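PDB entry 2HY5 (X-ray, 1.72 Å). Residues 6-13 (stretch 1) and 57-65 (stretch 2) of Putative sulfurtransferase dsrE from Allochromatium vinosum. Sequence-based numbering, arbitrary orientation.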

ATOM      1  N   GLN A   6      -5.088  14.803   7.777  1.00  8.84           N
ATOM      2  CA  GLN A   6      -4.464  14.528   6.492  1.00 10.67           C
ATOM      3  C   GLN A   6      -4.812  13.093   6.106  1.00 10.18           C
ATOM      4  O   GLN A   6      -4.657  12.181   6.917  1.00  8.83           O
ATOM      5  N   ILE A   7      -5.298  12.906   4.880  1.00  6.26           N
ATOM      6  CA  ILE A   7      -5.665  11.580   4.384  1.00  7.82           C
ATOM      7  C   ILE A   7      -4.827  11.320   3.134  1.00  7.83           C
ATOM      8  O   ILE A   7      -4.901  12.075   2.166  1.00  7.47           O
ATOM      9  N   ASN A   8      -4.034  10.248   3.166  1.00  7.64           N
ATOM     10  CA  ASN A   8      -3.119   9.922   2.070  1.00  9.46           C
ATOM     11  C   ASN A   8      -3.501   8.810   1.111  1.00  9.65           C
ATOM     12  O   ASN A   8      -2.762   8.543   0.161  1.00 11.41           O
ATOM     13  N   GLU A   9      -4.628   8.154   1.343  1.00  7.13           N
ATOM     14  CA  GLU A   9      -5.014   7.052   0.476  1.00  9.24           C
ATOM     15  C   GLU A   9      -6.380   7.209  -0.150  1.00  8.96           C
ATOM     16  O   GLU A   9      -7.249   7.897   0.384  1.00  7.74           O
ATOM     17  N   GLY A  10      -6.561   6.537  -1.283  1.00 10.36           N
ATOM     18  CA  GLY A  10      -7.825   6.590  -1.986  1.00 12.18           C
ATOM     19  C   GLY A  10      -8.928   5.843  -1.261  1.00 10.73           C
ATOM     20  O   GLY A  10      -8.659   5.006  -0.393  1.00 12.22           O
ATOM     21  N   PRO A  11     -10.191   6.128  -1.603  1.00  9.74           N
ATOM     22  CA  PRO A  11     -11.346   5.479  -0.981  1.00  9.31           C
ATOM     23  C   PRO A  11     -11.419   3.986  -1.302  1.00 10.12           C
ATOM     24  O   PRO A  11     -11.054   3.556  -2.397  1.00  9.12           O
ATOM     25  N   TYR A  12     -11.880   3.213  -0.322  1.00  9.69           N
ATOM     26  CA  TYR A  12     -12.056   1.764  -0.434  1.00  9.18           C
ATOM     27  C   TYR A  12     -10.786   0.925  -0.473  1.00  7.94           C
ATOM     28  O   TYR A  12     -10.691  -0.069   0.244  1.00  9.19           O
ATOM     29  N   GLN A  13      -9.813   1.318  -1.293  1.00  8.42           N
ATOM     30  CA  GLN A  13      -8.562   0.563  -1.405  1.00  7.31           C
ATOM     31  C   GLN A  13      -7.907   0.383  -0.038  1.00  6.96           C
ATOM     32  O   GLN A  13      -7.400  -0.687   0.277  1.00  5.55           O
ATOM     33  N   ASP A  57     -23.494  -0.744   1.072  1.00 21.68           N
ATOM     34  CA  ASP A  57     -22.302  -0.377   1.828  1.00 19.74           C
ATOM     35  C   ASP A  57     -22.155   1.142   1.799  1.00 17.87           C
ATOM     36  O   ASP A  57     -22.837   1.822   1.033  1.00 15.50           O
ATOM     37  N   ARG A  58     -21.262   1.673   2.624  1.00 16.11           N
ATOM     38  CA  ARG A  58     -21.094   3.116   2.693  1.00 13.89           C
ATOM     39  C   ARG A  58     -20.581   3.773   1.417  1.00 12.44           C
ATOM     40  O   ARG A  58     -19.819   3.185   0.644  1.00 12.72           O
ATOM     41  N   HIS A  59     -21.030   5.006   1.214  1.00 10.11           N
ATOM     42  CA  HIS A  59     -20.649   5.822   0.070  1.00  8.95           C
ATOM     43  C   HIS A  59     -19.666   6.820   0.671  1.00  8.19           C
ATOM     44  O   HIS A  59     -20.058   7.851   1.208  1.00  9.59           O
ATOM     45  N   ILE A  60     -18.384   6.492   0.600  1.00  7.35           N
ATOM     46  CA  ILE A  60     -17.355   7.339   1.179  1.00  6.68           C
ATOM     47  C   ILE A  60     -17.387   8.811   0.772  1.00  6.14           C
ATOM     48  O   ILE A  60     -17.329   9.694   1.627  1.00  6.42           O
ATOM     49  N   VAL A  61     -17.476   9.084  -0.522  1.00  5.66           N
ATOM     50  CA  VAL A  61     -17.486  10.469  -0.965  1.00  5.29           C
ATOM     51  C   VAL A  61     -18.690  11.242  -0.450  1.00  5.66           C
ATOM     52  O   VAL A  61     -18.533  12.332   0.099  1.00  8.14           O
ATOM     53  N   ASN A  62     -19.888  10.690  -0.626  1.00  8.23           N
ATOM     54  CA  ASN A  62     -21.091  11.378  -0.175  1.00  8.87           C
ATOM     55  C   ASN A  62     -21.132  11.535   1.334  1.00 10.30           C
ATOM     56  O   ASN A  62     -21.642  12.529   1.846  1.00  9.06           O
ATOM     57  N   ARG A  63     -20.591  10.549   2.038  1.00  9.68           N
ATOM     58  CA  ARG A  63     -20.561  10.574   3.493  1.00  9.47           C
ATOM     59  C   ARG A  63     -19.676  11.725   3.978  1.00  8.70           C
ATOM     60  O   ARG A  63     -20.029  12.435   4.919  1.00  8.48           O
ATOM     61  N   TRP A  64     -18.527  11.909   3.334  1.00  5.65           N
ATOM     62  CA  TRP A  64     -17.628  13.011   3.684  1.00  6.50           C
ATOM     63  C   TRP A  64     -18.351  14.325   3.389  1.00  5.79           C
ATOM     64  O   TRP A  64     -18.287  15.275   4.166  1.00  7.84           O
ATOM     65  N   ALA A  65     -19.035  14.375   2.251  1.00  7.14           N
ATOM     66  CA  ALA A  65     -19.752  15.582   1.852  1.00  8.03           C
ATOM     67  C   ALA A  65     -20.863  15.932   2.837  1.00  8.81           C
ATOM     68  O   ALA A  65     -21.090  17.109   3.136  1.00  9.05           O
TER

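Y12 dominates this contact, with I60 next in the area it covers. The CA-to-CB bond of Y12 points sideways, but its chi1 in the m well carries the long ring across to the start of the helix. There the phenol meets backbone that a purely apolar side chain could not satisfy: Y12 OH donates to R58 O (2.9 Å) and accepts from I60 N (3.1 Å), a first-turn amide with no earlier helical carbonyl to bind. Water 1 extends the arrangement, donating to Y12 OH (3.1 Å) and accepting from V61 N (3.1 Å).

I60, in its mt rotamer, points toward stretch 1 and sets CD1 over one face of the Y12 ring, 3.5 Å from the centroid and almost on the normal, a CH-pi contact. The same methyl reaches the compact ring of P11, with I60 CD1 3.8 Å from P11 CB.

R58 also starts sideways, yet its chain, bent through p and m at chi1 and chi2 and straight (t) at chi3, brings the guanidinium nearer, its face over Y12 CD2 (R58 NH2 to CD2, 3.8 Å). Its charge is answered by D57, through a salt bridge from R58 NH1 to D57 OD1 (2.9 Å), while water 2 links R58 NH2 (3.0 Å) to Y12 O (2.8 Å).

One helical turn beyond I60, W64 and I7 both direct their CA-to-CB bonds toward the other stretch; W64 has chi1 at -94°, between wells, and its broad indole offers the apolar carbon CZ2 to CD1 of the mt I7, 3.3 Å away.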

ATOM      1  CB  GLN A   6      -2.944  14.688   6.610  1.00  9.90           C
ATOM      2  CG  GLN A   6      -2.196  14.636   5.279  1.00 12.89           C
ATOM      3  CD  GLN A   6      -0.686  14.625   5.472  1.00 14.63           C
ATOM      4  OE1 GLN A   6      -0.151  15.339   6.323  1.00 15.29           O
ATOM      5  NE2 GLN A   6       0.011  13.843   4.651  1.00 14.55           N
ATOM      6  CB  ILE A   7      -7.174  11.522   4.065  1.00  9.10           C
ATOM      7  CG1 ILE A   7      -7.967  11.792   5.352  1.00 12.65           C
ATOM      8  CG2 ILE A   7      -7.549  10.155   3.495  1.00  9.93           C
ATOM      9  CD1 ILE A   7      -9.445  11.956   5.151  1.00 15.46           C
ATOM     10  CB  ASN A   8      -1.740   9.559   2.627  1.00 11.23           C
ATOM     11  CG  ASN A   8      -1.172  10.622   3.543  1.00 12.97           C
ATOM     12  OD1 ASN A   8      -1.447  11.809   3.387  1.00 17.03           O
ATOM     13  ND2 ASN A   8      -0.346  10.198   4.488  1.00 15.14           N
ATOM     14  CB  GLU A   9      -4.973   5.744   1.261  1.00 13.85           C
ATOM     15  CG  GLU A   9      -3.666   5.506   1.983  1.00 15.78           C
ATOM     16  CD  GLU A   9      -2.464   5.545   1.056  1.00 19.40           C
ATOM     17  OE1 GLU A   9      -2.600   5.127  -0.113  1.00 17.02           O
ATOM     18  OE2 GLU A   9      -1.380   5.976   1.506  1.00 20.79           O
ATOM     19  CB  PRO A  11     -12.524   6.260  -1.554  1.00 13.72           C
ATOM     20  CG  PRO A  11     -12.036   6.619  -2.932  1.00 13.06           C
ATOM     21  CD  PRO A  11     -10.613   7.045  -2.679  1.00 12.27           C
ATOM     22  CB  TYR A  12     -12.933   1.424  -1.649  1.00  9.29           C
ATOM     23  CG  TYR A  12     -14.289   2.103  -1.612  1.00  9.52           C
ATOM     24  CD1 TYR A  12     -14.536   3.241  -2.373  1.00  9.33           C
ATOM     25  CD2 TYR A  12     -15.295   1.647  -0.762  1.00 10.27           C
ATOM     26  CE1 TYR A  12     -15.756   3.920  -2.286  1.00 10.27           C
ATOM     27  CE2 TYR A  12     -16.516   2.312  -0.664  1.00 12.31           C
ATOM     28  CZ  TYR A  12     -16.737   3.448  -1.428  1.00 11.85           C
ATOM     29  OH  TYR A  12     -17.930   4.122  -1.333  1.00 13.62           O
ATOM     30  CB  GLN A  13      -7.588   1.278  -2.345  1.00  6.97           C
ATOM     31  CG  GLN A  13      -6.297   0.498  -2.620  1.00 10.01           C
ATOM     32  CD  GLN A  13      -6.397  -0.426  -3.821  1.00 14.12           C
ATOM     33  OE1 GLN A  13      -7.477  -0.648  -4.371  1.00 11.41           O
ATOM     34  NE2 GLN A  13      -5.259  -0.971  -4.238  1.00 14.59           N
ATOM     35  CB  ASP A  57     -21.061  -1.050   1.240  1.00 24.28           C
ATOM     36  CG  ASP A  57     -19.891  -1.067   2.210  1.00 25.85           C
ATOM     37  OD1 ASP A  57     -18.846  -1.657   1.871  1.00 27.99           O
ATOM     38  OD2 ASP A  57     -20.016  -0.495   3.315  1.00 27.78           O
ATOM     39  CB  ARG A  58     -20.189   3.496   3.877  1.00 15.42           C
ATOM     40  CG  ARG A  58     -18.684   3.473   3.613  1.00 16.21           C
ATOM     41  CD  ARG A  58     -18.134   2.075   3.413  1.00 15.36           C
ATOM     42  NE  ARG A  58     -16.673   2.076   3.365  1.00 14.55           N
ATOM     43  CZ  ARG A  58     -15.935   1.062   2.920  1.00 13.39           C
ATOM     44  NH1 ARG A  58     -16.520  -0.044   2.479  1.00 13.11           N
ATOM     45  NH2 ARG A  58     -14.612   1.156   2.915  1.00 12.96           N
ATOM     46  CB  HIS A  59     -21.880   6.550  -0.485  1.00 12.20           C
ATOM     47  CG  HIS A  59     -21.670   7.150  -1.841  1.00 12.77           C
ATOM     48  ND1 HIS A  59     -20.655   8.040  -2.117  1.00 12.27           N
ATOM     49  CD2 HIS A  59     -22.356   6.995  -2.999  1.00 15.91           C
ATOM     50  CE1 HIS A  59     -20.724   8.407  -3.384  1.00 14.89           C
ATOM     51  NE2 HIS A  59     -21.749   7.786  -3.941  1.00 16.35           N
ATOM     52  CB  ILE A  60     -15.963   6.764   0.878  1.00  8.53           C
ATOM     53  CG1 ILE A  60     -15.837   5.387   1.534  1.00  8.36           C
ATOM     54  CG2 ILE A  60     -14.889   7.715   1.381  1.00  8.31           C
ATOM     55  CD1 ILE A  60     -14.526   4.671   1.250  1.00  8.55           C
ATOM     56  CB  VAL A  61     -17.445  10.566  -2.499  1.00  5.84           C
ATOM     57  CG1 VAL A  61     -17.399  12.036  -2.927  1.00  8.05           C
ATOM     58  CG2 VAL A  61     -16.220   9.822  -3.023  1.00  6.73           C
ATOM     59  CB  ASN A  62     -22.351  10.651  -0.651  1.00 11.52           C
ATOM     60  CG  ASN A  62     -22.596  10.838  -2.136  1.00 13.83           C
ATOM     61  OD1 ASN A  62     -22.027  11.734  -2.760  1.00 15.56           O
ATOM     62  ND2 ASN A  62     -23.456  10.002  -2.705  1.00 17.21           N
ATOM     63  CB  ARG A  63     -20.042   9.236   4.006  1.00 10.16           C
ATOM     64  CG  ARG A  63     -20.097   9.081   5.504  1.00 14.76           C
ATOM     65  CD  ARG A  63     -19.372   7.812   5.917  1.00 16.98           C
ATOM     66  NE  ARG A  63     -20.290   6.726   6.236  1.00 23.53           N
ATOM     67  CZ  ARG A  63     -19.898   5.534   6.678  1.00 23.59           C
ATOM     68  NH1 ARG A  63     -18.603   5.287   6.843  1.00 18.57           N
ATOM     69  NH2 ARG A  63     -20.795   4.599   6.968  1.00 22.49           N
ATOM     70  CB  TRP A  64     -16.348  12.961   2.844  1.00  7.95           C
ATOM     71  CG  TRP A  64     -15.192  12.239   3.480  1.00  8.93           C
ATOM     72  CD1 TRP A  64     -14.531  11.151   2.981  1.00  8.91           C
ATOM     73  CD2 TRP A  64     -14.533  12.575   4.709  1.00  8.79           C
ATOM     74  NE1 TRP A  64     -13.505  10.788   3.820  1.00  9.53           N
ATOM     75  CE2 TRP A  64     -13.483  11.645   4.891  1.00  9.18           C
ATOM     76  CE3 TRP A  64     -14.729  13.568   5.680  1.00  9.93           C
ATOM     77  CZ2 TRP A  64     -12.628  11.686   5.998  1.00 10.14           C
ATOM     78  CZ3 TRP A  64     -13.877  13.606   6.781  1.00 11.07           C
ATOM     79  CH2 TRP A  64     -12.842  12.669   6.929  1.00 10.53           C
ATOM     80  CB  ALA A  65     -20.327  15.409   0.455  1.00  7.95           C
TER
HETATM   81  O   HOH W   1     -17.824   6.933  -2.721  1.00  8.68           O
HETATM   82  O   HOH W   2     -12.934  -0.965   1.663  1.00 21.83           O